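Side-chain contact in putative signal transduction protein with CBS domains (Kribbella flavida, PDB 4NOC), which is of unknown function but, as a pair of CBS domains, probably takes part in signalling, perhaps by sensing a small ligand: residues A[23-28]-A[35-40]. Residues are numbered along the deposited sequence; the frame is centred on the assembly and turned at random.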
loop_
_atom_site.group_PDB
_atom_site.type_symbol
_atom_site.label_atom_id
_atom_site.label_comp_id
_atom_site.label_asym_id
_atom_site.label_seq_id
_atom_site.Cartn_x
_atom_site.Cartn_y
_atom_site.Cartn_z
ATOM N N ARG A 23 5.404 -19.590 5.379
ATOM C CA ARG A 23 6.552 -19.061 6.115
ATOM C C ARG A 23 7.505 -18.342 5.170
ATOM O O ARG A 23 7.876 -17.195 5.408
ATOM C CB ARG A 23 7.286 -20.171 6.869
ATOM C CG ARG A 23 8.609 -19.749 7.496
ATOM C CD ARG A 23 8.413 -18.827 8.695
ATOM N NE ARG A 23 9.682 -18.395 9.286
ATOM C CZ ARG A 23 9.797 -17.845 10.493
ATOM N N GLU A 24 7.856 -19.007 4.073
ATOM C CA GLU A 24 8.743 -18.436 3.078
ATOM C C GLU A 24 8.260 -17.085 2.540
ATOM O O GLU A 24 9.053 -16.150 2.374
ATOM C CB GLU A 24 8.985 -19.420 1.928
ATOM C CG GLU A 24 10.021 -18.907 0.952
ATOM C CD GLU A 24 10.543 -19.949 -0.019
ATOM O OE1 GLU A 24 10.200 -21.155 0.100
ATOM O OE2 GLU A 24 11.322 -19.549 -0.903
ATOM N N ALA A 25 6.967 -16.985 2.264
ATOM C CA ALA A 25 6.391 -15.729 1.785
ATOM C C ALA A 25 6.538 -14.632 2.849
ATOM O O ALA A 25 6.850 -13.482 2.523
ATOM C CB ALA A 25 4.922 -15.925 1.424
ATOM N N VAL A 26 6.322 -14.989 4.117
ATOM C CA VAL A 26 6.479 -14.014 5.183
ATOM C C VAL A 26 7.943 -13.565 5.310
ATOM O O VAL A 26 8.216 -12.375 5.523
ATOM C CB VAL A 26 5.926 -14.537 6.525
ATOM C CG1 VAL A 26 6.040 -13.478 7.616
ATOM C CG2 VAL A 26 4.476 -14.963 6.364
ATOM N N GLU A 27 8.881 -14.502 5.159
ATOM C CA GLU A 27 10.300 -14.153 5.151
ATOM C C GLU A 27 10.583 -13.126 4.060
ATOM O O GLU A 27 11.357 -12.181 4.257
ATOM C CB GLU A 27 11.175 -15.397 4.961
ATOM C CG GLU A 27 11.197 -16.380 6.147
ATOM C CD GLU A 27 12.115 -15.947 7.306
ATOM O OE1 GLU A 27 12.014 -16.546 8.405
ATOM O OE2 GLU A 27 12.944 -15.025 7.131
ATOM N N LEU A 28 9.935 -13.288 2.910
ATOM C CA LEU A 28 10.141 -12.356 1.813
ATOM C C LEU A 28 9.506 -10.997 2.124
ATOM O O LEU A 28 10.131 -9.946 1.910
ATOM C CB LEU A 28 9.565 -12.938 0.532
ATOM C CG LEU A 28 10.045 -12.498 -0.837
ATOM C CD1 LEU A 28 11.562 -12.436 -0.952
ATOM C CD2 LEU A 28 9.490 -13.519 -1.817
ATOM N N PRO A 35 5.146 -3.893 0.887
ATOM C CA PRO A 35 3.736 -3.713 1.230
ATOM C C PRO A 35 2.955 -4.974 0.856
ATOM O O PRO A 35 1.989 -5.302 1.551
ATOM C CB PRO A 35 3.317 -2.549 0.335
ATOM C CG PRO A 35 4.216 -2.671 -0.862
ATOM C CD PRO A 35 5.531 -3.124 -0.311
ATOM N N GLY A 36 3.382 -5.668 -0.209
ATOM C CA GLY A 36 2.699 -6.865 -0.679
ATOM C C GLY A 36 3.459 -7.751 -1.656
ATOM O O GLY A 36 4.444 -7.342 -2.270
ATOM N N LEU A 37 2.997 -8.991 -1.785
ATOM C CA LEU A 37 3.533 -9.923 -2.767
ATOM C C LEU A 37 2.489 -10.119 -3.856
ATOM O O LEU A 37 1.294 -10.125 -3.565
ATOM C CB LEU A 37 3.832 -11.275 -2.106
ATOM C CG LEU A 37 4.924 -11.299 -1.030
ATOM C CD1 LEU A 37 5.055 -12.677 -0.406
ATOM C CD2 LEU A 37 6.270 -10.834 -1.594
ATOM N N ILE A 38 2.923 -10.269 -5.104
ATOM C CA ILE A 38 1.999 -10.702 -6.151
ATOM C C ILE A 38 1.846 -12.223 -6.106
ATOM O O ILE A 38 2.825 -12.963 -6.174
ATOM C CB ILE A 38 2.425 -10.233 -7.551
ATOM C CG1 ILE A 38 2.211 -8.718 -7.675
ATOM C CG2 ILE A 38 1.625 -10.970 -8.624
ATOM C CD1 ILE A 38 2.563 -8.172 -9.026
ATOM N N VAL A 39 0.612 -12.686 -5.961
ATOM C CA VAL A 39 0.364 -14.108 -5.860
ATOM C C VAL A 39 -0.092 -14.619 -7.218
ATOM O O VAL A 39 -0.984 -14.025 -7.830
ATOM C CB VAL A 39 -0.752 -14.386 -4.860
ATOM C CG1 VAL A 39 -1.000 -15.892 -4.745
ATOM C CG2 VAL A 39 -0.406 -13.779 -3.503
ATOM N N VAL A 40 0.508 -15.705 -7.693
ATOM C CA VAL A 40 0.033 -16.319 -8.922
ATOM C C VAL A 40 -0.444 -17.752 -8.685
ATOM O O VAL A 40 -0.164 -18.345 -7.634
ATOM C CB VAL A 40 1.113 -16.314 -9.993
ATOM C CG1 VAL A 40 1.644 -14.893 -10.176
ATOM C CG2 VAL A 40 2.237 -17.272 -9.604
#
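Leu37 reaches from strand 36-40 across to helix 22-31 and meets Ala25 and Leu28, one turn apart, with a different methyl for each; the contacts between side chains are all apolar. CD1 of Leu37 lies 3.7 Å from Ala25 CB and also rests on the helix backbone in van der Waals contact, 3.5 Å from the carbonyl oxygen Ala25 O. The other methyl, CD2 of Leu37, turns to Leu28, 4.2 Å from Leu28 CG and as far from Leu28 CD2, the two leucine side chains crossing at a slant. With CG opposite the carbonyl carbon (chi1 -65°) and chi2 extended at 177°, the fork of Leu37 opens across the helix face. Helix and strand backbones stay well apart here, Ala25 CA and Leu37 CA being 7.9 Å from each other, and the leucine side chain spans the interval. These elements belong to the beta-alpha-beta unit formed by strand 15-17, helix 22-31 and the parallel strand 36-40, within the first CBS domain; Val16 of the neighbouring strand touches both leucines, and Val91 of helix 91-94 touches Ala25. Cutting Leu37 back to alanine removes both methyls and would probably leave a gap between helix and sheet, with Ala25 CB and the fork of Leu28 losing their mate on strand 36-40. Among polar groups, Arg23 and Glu27 pair along the helix by a salt bridge, NE of Arg23 to OE1 of Glu27 at 3.1 Å, while both residues pack on Val148 of the second subunit.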